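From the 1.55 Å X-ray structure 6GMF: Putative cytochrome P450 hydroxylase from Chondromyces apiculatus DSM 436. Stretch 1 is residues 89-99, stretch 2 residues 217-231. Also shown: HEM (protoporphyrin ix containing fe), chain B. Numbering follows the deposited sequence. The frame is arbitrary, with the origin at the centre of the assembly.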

ATOM      1  N   LYS A  89      22.196  -3.136   0.627  1.00 23.32           N
ATOM      2  CA  LYS A  89      22.943  -2.652  -0.549  1.00 24.91           C
ATOM      3  C   LYS A  89      21.922  -2.192  -1.589  1.00 22.67           C
ATOM      4  O   LYS A  89      22.025  -1.104  -2.169  1.00 24.06           O
ATOM      5  CB  LYS A  89      23.844  -3.764  -1.100  1.00 25.97           C
ATOM      6  CG  LYS A  89      24.873  -4.313  -0.123  1.00 31.93           C
ATOM      7  N   LEU A  90      20.925  -3.050  -1.803  1.00 22.39           N
ATOM      8  CA  LEU A  90      19.903  -2.762  -2.784  1.00 21.09           C
ATOM      9  C   LEU A  90      19.100  -1.521  -2.366  1.00 19.32           C
ATOM     10  O   LEU A  90      18.860  -0.647  -3.165  1.00 20.07           O
ATOM     11  CB  LEU A  90      19.024  -3.999  -2.924  1.00 21.19           C
ATOM     12  CG  LEU A  90      17.856  -3.858  -3.890  1.00 23.93           C
ATOM     13  CD1 LEU A  90      18.337  -3.445  -5.276  1.00 23.52           C
ATOM     14  CD2 LEU A  90      17.084  -5.171  -3.974  1.00 26.36           C
ATOM     15  N   ARG A  91      18.724  -1.446  -1.094  1.00 18.54           N
ATOM     16  CA  ARG A  91      17.894  -0.348  -0.677  1.00 20.15           C
ATOM     17  C   ARG A  91      18.622   1.007  -0.799  1.00 20.56           C
ATOM     18  O   ARG A  91      18.054   2.024  -1.197  1.00 19.56           O
ATOM     19  CB  ARG A  91      17.366  -0.585   0.732  1.00 20.67           C
ATOM     20  CG  ARG A  91      16.463   0.551   1.186  1.00 21.89           C
ATOM     21  CD  ARG A  91      15.543   0.131   2.283  1.00 20.92           C
ATOM     22  NE  ARG A  91      14.879   1.324   2.813  1.00 21.83           N
ATOM     23  CZ  ARG A  91      13.614   1.346   3.210  1.00 22.08           C
ATOM     24  NH1 ARG A  91      12.834   0.294   3.011  1.00 18.53           N
ATOM     25  NH2 ARG A  91      13.130   2.439   3.746  1.00 19.68           N
ATOM     26  N   THR A  92      19.896   1.035  -0.407  1.00 20.67           N
ATOM     27  CA  THR A  92      20.676   2.263  -0.517  1.00 20.79           C
ATOM     28  C   THR A  92      20.798   2.737  -1.982  1.00 19.17           C
ATOM     29  O   THR A  92      20.690   3.913  -2.267  1.00 22.53           O
ATOM     30  CB  THR A  92      22.054   2.014   0.095  1.00 23.29           C
ATOM     31  OG1 THR A  92      21.858   1.786   1.498  1.00 27.40           O
ATOM     32  CG2 THR A  92      23.021   3.139  -0.180  1.00 25.08           C
ATOM     33  N   LEU A  93      20.943   1.808  -2.901  1.00 18.27           N
ATOM     34  CA  LEU A  93      20.990   2.101  -4.346  1.00 19.06           C
ATOM     35  C   LEU A  93      19.637   2.643  -4.856  1.00 19.39           C
ATOM     36  O   LEU A  93      19.585   3.698  -5.461  1.00 19.61           O
ATOM     37  CB  LEU A  93      21.433   0.860  -5.131  1.00 20.04           C
ATOM     38  CG  LEU A  93      22.958   0.726  -5.254  1.00 21.69           C
ATOM     39  CD1 LEU A  93      23.292  -0.653  -5.762  1.00 22.40           C
ATOM     40  CD2 LEU A  93      23.534   1.831  -6.119  1.00 24.16           C
ATOM     41  N   VAL A  94      18.516   1.939  -4.596  1.00 20.66           N
ATOM     42  CA  VAL A  94      17.253   2.342  -5.205  1.00 19.53           C
ATOM     43  C   VAL A  94      16.795   3.695  -4.607  1.00 19.77           C
ATOM     44  O   VAL A  94      16.196   4.484  -5.341  1.00 21.03           O
ATOM     45  CB  VAL A  94      16.181   1.240  -5.137  1.00 19.93           C
ATOM     46  CG1 VAL A  94      16.619  -0.033  -5.866  1.00 20.30           C
ATOM     47  CG2 VAL A  94      15.729   0.901  -3.733  1.00 20.90           C
ATOM     48  N   THR A  95      17.102   3.950  -3.318  1.00 18.68           N
ATOM     49  CA  THR A  95      16.703   5.193  -2.669  1.00 20.18           C
ATOM     50  C   THR A  95      17.646   6.358  -3.010  1.00 21.38           C
ATOM     51  O   THR A  95      17.354   7.453  -2.596  1.00 24.43           O
ATOM     52  CB  THR A  95      16.548   5.019  -1.157  1.00 19.54           C
ATOM     53  OG1 THR A  95      17.793   4.587  -0.617  1.00 21.23           O
ATOM     54  CG2 THR A  95      15.475   4.016  -0.794  1.00 21.40           C
ATOM     55  N   LYS A  96      18.690   6.137  -3.825  1.00 23.13           N
ATOM     56  CA  LYS A  96      19.376   7.256  -4.458  1.00 24.99           C
ATOM     57  C   LYS A  96      18.551   7.808  -5.631  1.00 25.23           C
ATOM     58  O   LYS A  96      18.800   8.910  -6.112  1.00 27.97           O
ATOM     59  CB  LYS A  96      20.764   6.812  -4.932  1.00 26.66           C
ATOM     60  N   ALA A  97      17.636   6.996  -6.177  1.00 24.98           N
ATOM     61  CA  ALA A  97      16.813   7.358  -7.331  1.00 24.65           C
ATOM     62  C   ALA A  97      15.411   7.764  -6.866  1.00 23.48           C
ATOM     63  O   ALA A  97      14.924   8.847  -7.173  1.00 24.56           O
ATOM     64  CB  ALA A  97      16.796   6.217  -8.313  1.00 24.84           C
ATOM     65  N   PHE A  98      14.758   6.866  -6.125  1.00 21.46           N
ATOM     66  CA  PHE A  98      13.476   7.137  -5.470  1.00 22.31           C
ATOM     67  C   PHE A  98      13.778   7.803  -4.121  1.00 23.19           C
ATOM     68  O   PHE A  98      14.021   7.168  -3.119  1.00 22.18           O
ATOM     69  CB  PHE A  98      12.640   5.853  -5.313  1.00 21.03           C
ATOM     70  CG  PHE A  98      11.193   6.082  -4.962  1.00 20.02           C
ATOM     71  CD1 PHE A  98      10.792   6.392  -3.666  1.00 20.77           C
ATOM     72  CD2 PHE A  98      10.226   6.052  -5.953  1.00 22.08           C
ATOM     73  CE1 PHE A  98       9.464   6.645  -3.357  1.00 22.32           C
ATOM     74  CE2 PHE A  98       8.892   6.275  -5.633  1.00 22.10           C
ATOM     75  CZ  PHE A  98       8.509   6.539  -4.340  1.00 22.64           C
ATOM     76  N   THR A  99      13.795   9.142  -4.153  1.00 24.40           N
ATOM     77  CA  THR A  99      14.256   9.961  -3.044  1.00 22.26           C
ATOM     78  C   THR A  99      13.129  10.834  -2.525  1.00 21.74           C
ATOM     79  O   THR A  99      12.238  11.228  -3.264  1.00 22.91           O
ATOM     80  CB  THR A  99      15.358  10.940  -3.487  1.00 24.14           C
ATOM     81  OG1 THR A  99      14.866  11.887  -4.442  1.00 25.21           O
ATOM     82  CG2 THR A  99      16.513  10.207  -4.125  1.00 23.25           C
ATOM     83  N   LYS A 217      26.669  -0.574  -8.609  1.00 26.69           N
ATOM     84  CA  LYS A 217      25.469  -0.094  -9.329  1.00 26.50           C
ATOM     85  C   LYS A 217      24.438  -1.212  -9.391  1.00 25.56           C
ATOM     86  O   LYS A 217      24.718  -2.388  -9.164  1.00 27.45           O
ATOM     87  CB  LYS A 217      25.823   0.388 -10.741  1.00 25.53           C
ATOM     88  CG  LYS A 217      26.691   1.635 -10.778  1.00 25.03           C
ATOM     89  CD  LYS A 217      26.990   2.193 -12.135  1.00 27.17           C
ATOM     90  CE  LYS A 217      25.758   2.661 -12.877  1.00 29.32           C
ATOM     91  NZ  LYS A 217      25.374   4.016 -12.422  1.00 32.63           N
ATOM     92  N   LEU A 218      23.190  -0.819  -9.690  1.00 24.04           N
ATOM     93  CA  LEU A 218      22.162  -1.800  -9.890  1.00 25.66           C
ATOM     94  C   LEU A 218      22.384  -2.503 -11.229  1.00 23.52           C
ATOM     95  O   LEU A 218      22.719  -1.868 -12.215  1.00 24.68           O
ATOM     96  CB  LEU A 218      20.807  -1.084  -9.911  1.00 23.72           C
ATOM     97  CG  LEU A 218      20.341  -0.421  -8.619  1.00 25.14           C
ATOM     98  CD1 LEU A 218      19.179   0.518  -8.901  1.00 23.71           C
ATOM     99  CD2 LEU A 218      19.950  -1.457  -7.578  1.00 25.76           C
ATOM    100  N   THR A 219      22.129  -3.799 -11.269  1.00 24.26           N
ATOM    101  CA  THR A 219      22.056  -4.494 -12.527  1.00 24.68           C
ATOM    102  C   THR A 219      20.810  -4.041 -13.295  1.00 25.76           C
ATOM    103  O   THR A 219      19.893  -3.489 -12.704  1.00 24.71           O
ATOM    104  CB  THR A 219      21.987  -6.003 -12.346  1.00 25.91           C
ATOM    105  OG1 THR A 219      20.753  -6.390 -11.730  1.00 25.55           O
ATOM    106  CG2 THR A 219      23.161  -6.503 -11.530  1.00 28.51           C
ATOM    107  N   ALA A 220      20.771  -4.336 -14.600  1.00 24.45           N
ATOM    108  CA  ALA A 220      19.549  -4.052 -15.390  1.00 26.47           C
ATOM    109  C   ALA A 220      18.323  -4.780 -14.801  1.00 25.82           C
ATOM    110  O   ALA A 220      17.225  -4.197 -14.695  1.00 25.75           O
ATOM    111  CB  ALA A 220      19.743  -4.387 -16.852  1.00 27.46           C
ATOM    112  N   GLY A 221      18.458  -6.056 -14.436  1.00 23.96           N
ATOM    113  CA  GLY A 221      17.394  -6.806 -13.796  1.00 22.29           C
ATOM    114  C   GLY A 221      16.906  -6.115 -12.523  1.00 24.62           C
ATOM    115  O   GLY A 221      15.695  -6.096 -12.253  1.00 24.40           O
ATOM    116  N   GLU A 222      17.834  -5.584 -11.733  1.00 22.37           N
ATOM    117  CA  GLU A 222      17.475  -4.922 -10.491  1.00 22.99           C
ATOM    118  C   GLU A 222      16.712  -3.627 -10.766  1.00 20.76           C
ATOM    119  O   GLU A 222      15.750  -3.346 -10.053  1.00 24.38           O
ATOM    120  CB  GLU A 222      18.688  -4.648  -9.606  1.00 23.59           C
ATOM    121  CG  GLU A 222      19.206  -5.893  -8.949  1.00 25.60           C
ATOM    122  CD  GLU A 222      20.528  -5.676  -8.242  1.00 27.59           C
ATOM    123  OE1 GLU A 222      21.335  -4.828  -8.712  1.00 23.79           O
ATOM    124  OE2 GLU A 222      20.741  -6.353  -7.204  1.00 32.73           O
ATOM    125  N   VAL A 223      17.100  -2.841 -11.775  1.00 22.03           N
ATOM    126  CA  VAL A 223      16.360  -1.630 -12.167  1.00 22.03           C
ATOM    127  C   VAL A 223      14.918  -2.015 -12.531  1.00 21.56           C
ATOM    128  O   VAL A 223      13.965  -1.374 -12.050  1.00 21.57           O
ATOM    129  CB  VAL A 223      17.026  -0.879 -13.333  1.00 22.90           C
ATOM    130  CG1 VAL A 223      16.166   0.272 -13.840  1.00 23.01           C
ATOM    131  CG2 VAL A 223      18.391  -0.352 -12.927  1.00 24.96           C
ATOM    132  N   LEU A 224      14.773  -3.024 -13.399  1.00 20.14           N
ATOM    133  CA  LEU A 224      13.459  -3.440 -13.912  1.00 20.81           C
ATOM    134  C   LEU A 224      12.631  -3.987 -12.756  1.00 21.19           C
ATOM    135  O   LEU A 224      11.432  -3.706 -12.670  1.00 21.79           O
ATOM    136  CB  LEU A 224      13.622  -4.500 -15.005  1.00 22.34           C
ATOM    137  CG  LEU A 224      14.362  -4.005 -16.247  1.00 23.74           C
ATOM    138  CD1 LEU A 224      14.550  -5.150 -17.222  1.00 27.16           C
ATOM    139  CD2 LEU A 224      13.619  -2.837 -16.893  1.00 25.49           C
ATOM    140  N   SER A 225      13.252  -4.822 -11.911  1.00 21.13           N
ATOM    141  CA  SER A 225      12.520  -5.402 -10.791  1.00 20.60           C
ATOM    142  C   SER A 225      12.007  -4.302  -9.845  1.00 19.78           C
ATOM    143  O   SER A 225      10.860  -4.421  -9.360  1.00 18.14           O
ATOM    144  CB  SER A 225      13.330  -6.432 -10.074  1.00 22.87           C
ATOM    145  OG  SER A 225      12.716  -6.749  -8.831  1.00 25.19           O
ATOM    146  N   PHE A 226      12.790  -3.242  -9.617  1.00 18.14           N
ATOM    147  CA  PHE A 226      12.379  -2.165  -8.727  1.00 19.28           C
ATOM    148  C   PHE A 226      11.230  -1.346  -9.366  1.00 18.89           C
ATOM    149  O   PHE A 226      10.261  -0.983  -8.673  1.00 19.46           O
ATOM    150  CB  PHE A 226      13.550  -1.311  -8.265  1.00 20.00           C
ATOM    151  CG  PHE A 226      13.143  -0.258  -7.261  1.00 17.81           C
ATOM    152  CD1 PHE A 226      12.772  -0.609  -5.956  1.00 18.00           C
ATOM    153  CD2 PHE A 226      13.096   1.067  -7.612  1.00 18.37           C
ATOM    154  CE1 PHE A 226      12.388   0.360  -5.045  1.00 18.14           C
ATOM    155  CE2 PHE A 226      12.716   2.034  -6.692  1.00 19.33           C
ATOM    156  CZ  PHE A 226      12.366   1.676  -5.411  1.00 19.48           C
ATOM    157  N   ALA A 227      11.303  -1.102 -10.681  1.00 18.47           N
ATOM    158  CA  ALA A 227      10.226  -0.465 -11.404  1.00 17.35           C
ATOM    159  C   ALA A 227       8.917  -1.245 -11.205  1.00 18.98           C
ATOM    160  O   ALA A 227       7.859  -0.671 -10.955  1.00 18.13           O
ATOM    161  CB  ALA A 227      10.574  -0.322 -12.861  1.00 18.01           C
ATOM    162  N   ASN A 228       8.979  -2.578 -11.359  1.00 19.60           N
ATOM    163  CA  ASN A 228       7.841  -3.423 -11.247  1.00 19.50           C
ATOM    164  C   ASN A 228       7.322  -3.331  -9.805  1.00 20.11           C
ATOM    165  O   ASN A 228       6.094  -3.285  -9.570  1.00 19.22           O
ATOM    166  CB  ASN A 228       8.206  -4.871 -11.604  1.00 20.25           C
ATOM    167  CG  ASN A 228       7.046  -5.832 -11.516  1.00 22.02           C
ATOM    168  OD1 ASN A 228       6.269  -5.948 -12.466  1.00 27.56           O
ATOM    169  ND2 ASN A 228       6.901  -6.499 -10.399  1.00 24.01           N
ATOM    170  N   THR A 229       8.257  -3.355  -8.849  1.00 18.32           N
ATOM    171  CA  THR A 229       7.875  -3.284  -7.408  1.00 17.59           C
ATOM    172  C   THR A 229       7.077  -2.007  -7.148  1.00 17.14           C
ATOM    173  O   THR A 229       6.132  -2.025  -6.350  1.00 18.86           O
ATOM    174  CB  THR A 229       9.091  -3.407  -6.476  1.00 18.35           C
ATOM    175  OG1 THR A 229       9.552  -4.746  -6.646  1.00 18.82           O
ATOM    176  CG2 THR A 229       8.775  -3.157  -5.023  1.00 20.66           C
ATOM    177  N   LEU A 230       7.460  -0.893  -7.767  1.00 18.83           N
ATOM    178  CA  LEU A 230       6.792   0.374  -7.485  1.00 18.33           C
ATOM    179  C   LEU A 230       5.305   0.293  -7.883  1.00 18.62           C
ATOM    180  O   LEU A 230       4.451   0.849  -7.164  1.00 17.90           O
ATOM    181  CB  LEU A 230       7.492   1.534  -8.202  1.00 18.59           C
ATOM    182  CG  LEU A 230       8.902   1.859  -7.700  1.00 19.56           C
ATOM    183  CD1 LEU A 230       9.540   2.927  -8.575  1.00 21.43           C
ATOM    184  CD2 LEU A 230       8.906   2.331  -6.246  1.00 20.53           C
ATOM    185  N   LEU A 231       4.985  -0.420  -8.978  1.00 18.81           N
ATOM    186  CA  LEU A 231       3.573  -0.559  -9.352  1.00 19.84           C
ATOM    187  C   LEU A 231       2.869  -1.394  -8.303  1.00 19.91           C
ATOM    188  O   LEU A 231       1.817  -1.011  -7.773  1.00 21.31           O
ATOM    189  CB  LEU A 231       3.384  -1.276 -10.694  1.00 24.24           C
ATOM    190  CG  LEU A 231       3.367  -0.386 -11.923  1.00 25.61           C
ATOM    191  CD1 LEU A 231       4.717   0.312 -12.062  1.00 27.12           C
ATOM    192  CD2 LEU A 231       3.042  -1.241 -13.146  1.00 23.55           C
TER
HETATM  193  CHA HEM B 501       7.197  -1.572   1.788  1.00 15.48           C
HETATM  194  CHB HEM B 501       2.866  -0.286   3.140  1.00 13.76           C
HETATM  195  CHC HEM B 501       2.677   2.745  -0.628  1.00 14.52           C
HETATM  196  CHD HEM B 501       6.860   1.162  -2.194  1.00 13.83           C
HETATM  197  C1A HEM B 501       6.034  -1.449   2.512  1.00 14.07           C
HETATM  198  C2A HEM B 501       5.856  -2.106   3.761  1.00 14.37           C
HETATM  199  C3A HEM B 501       4.598  -1.757   4.134  1.00 13.48           C
HETATM  200  C4A HEM B 501       4.082  -0.887   3.140  1.00 13.73           C
HETATM  201  CMA HEM B 501       3.806  -2.213   5.335  1.00 13.69           C
HETATM  202  CAA HEM B 501       6.794  -3.006   4.516  1.00 15.92           C
HETATM  203  CBA HEM B 501       6.808  -4.468   3.991  1.00 14.10           C
HETATM  204  CGA HEM B 501       7.645  -5.399   4.842  1.00 16.38           C
HETATM  205  O1A HEM B 501       8.141  -4.998   5.925  1.00 16.63           O
HETATM  206  O2A HEM B 501       7.680  -6.604   4.424  1.00 16.83           O
HETATM  207  C1B HEM B 501       2.393   0.662   2.220  1.00 14.18           C
HETATM  208  C2B HEM B 501       1.143   1.370   2.312  1.00 13.53           C
HETATM  209  C3B HEM B 501       1.056   2.222   1.257  1.00 14.26           C
HETATM  210  C4B HEM B 501       2.305   2.048   0.510  1.00 13.77           C
HETATM  211  CMB HEM B 501       0.179   1.115   3.400  1.00 14.09           C
HETATM  212  CAB HEM B 501       0.005   3.244   0.880  1.00 15.10           C
HETATM  213  CBB HEM B 501      -0.801   3.693   1.786  1.00 18.55           C
HETATM  214  C1C HEM B 501       3.797   2.656  -1.378  1.00 13.37           C
HETATM  215  C2C HEM B 501       4.044   3.416  -2.571  1.00 14.40           C
HETATM  216  C3C HEM B 501       5.269   2.927  -2.993  1.00 14.83           C
HETATM  217  C4C HEM B 501       5.695   1.898  -2.124  1.00 14.45           C
HETATM  218  CMC HEM B 501       3.247   4.587  -3.071  1.00 15.99           C
HETATM  219  CAC HEM B 501       6.089   3.328  -4.136  1.00 15.77           C
HETATM  220  CBC HEM B 501       5.685   4.091  -5.124  1.00 21.61           C
HETATM  221  C1D HEM B 501       7.260   0.266  -1.238  1.00 15.43           C
HETATM  222  C2D HEM B 501       8.531  -0.508  -1.359  1.00 15.60           C
HETATM  223  C3D HEM B 501       8.632  -1.256  -0.240  1.00 15.79           C
HETATM  224  C4D HEM B 501       7.437  -0.953   0.555  1.00 14.91           C
HETATM  225  CMD HEM B 501       9.460  -0.354  -2.552  1.00 15.91           C
HETATM  226  CAD HEM B 501       9.743  -2.209   0.098  1.00 15.97           C
HETATM  227  CBD HEM B 501      10.860  -1.642   0.990  1.00 16.79           C
HETATM  228  CGD HEM B 501      11.889  -2.680   1.387  1.00 18.57           C
HETATM  229  O1D HEM B 501      12.987  -2.248   1.776  1.00 19.76           O
HETATM  230  O2D HEM B 501      11.608  -3.906   1.344  1.00 17.09           O
HETATM  231  NA  HEM B 501       4.937  -0.688   2.140  1.00 15.49           N
HETATM  232  NB  HEM B 501       3.021   1.125   1.146  1.00 13.73           N
HETATM  233  NC  HEM B 501       4.772   1.709  -1.135  1.00 15.30           N
HETATM  234  ND  HEM B 501       6.611  -0.110  -0.083  1.00 14.46           N
HETATM  235 FE   HEM B 501       4.911   0.568   0.582  1.00 15.67          FE
HETATM  236  O   HOH W   1       3.951  -1.166  -0.467  1.00 21.01           O

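Segments distant in sequence often pack mainly through hydrocarbon, leaving polar groups to serve each segment's own fold or a cofactor. The two stretches of this putative cytochrome P450 hydroxylase follow that rule: no hydrogen bond joins them, and together they bury 436 Å² of surface. Leu93, Val94, Phe98, Phe226 and Leu230 are buried, which suits side chains with no polar group to satisfy; Leu90 and Leu218 stay partly exposed.

The contact begins at Leu90. Its CA-to-CB bond points sideways, but the t rotamer brings the end of the side chain nearer, so that CD1 lies 3.4 Å from Leu218 CD2. Glu222 OE2 lies 4.2 Å from Leu90 CD1, while Glu222 OE1 accepts from Thr219 N at 2.9 Å and Thr219 OG1 caps the helix by accepting from Glu222 N at 3.0 Å. Arg91 points away from stretch 2, and its long side chain reaches the heme, where NH1 donates to the propionate oxygen O1D at 2.8 Å.

One turn on, Leu93 points toward stretch 2. Its CB packs 3.7 Å from Leu218 CD2, and its CD1 lies 3.8 Å from the backbone carbon C of Lys217. Val94 adds CG1 at 4.0 Å from Leu218 CD2, so this one methyl is shared by three aliphatic side chains. The compact, branched valine also suits the flat ring of Phe226: Val94 CB stands 3.7 Å from the ring centroid, almost on the ring normal, in a CH-pi contact, and Val94 CG2 approaches Phe226 CE1 at 3.6 Å.

Thr95 turns away, its OG1 donating to Arg91 O at 2.6 Å. Phe98, beyond the helix, points back toward stretch 2: its CB meets the edge of the Phe226 ring, 4.1 Å from CE2, and its CD2 lies 4.0 Å from Leu230 CD2. Phe98 CZ reaches 3.8 Å from heme CBC, while Leu230 CD2 sits 3.7 Å from heme CAC. Apolar side chains thus meet between the stretches, and Phe98, Phe226 and Leu230 continue the packing onto the heme.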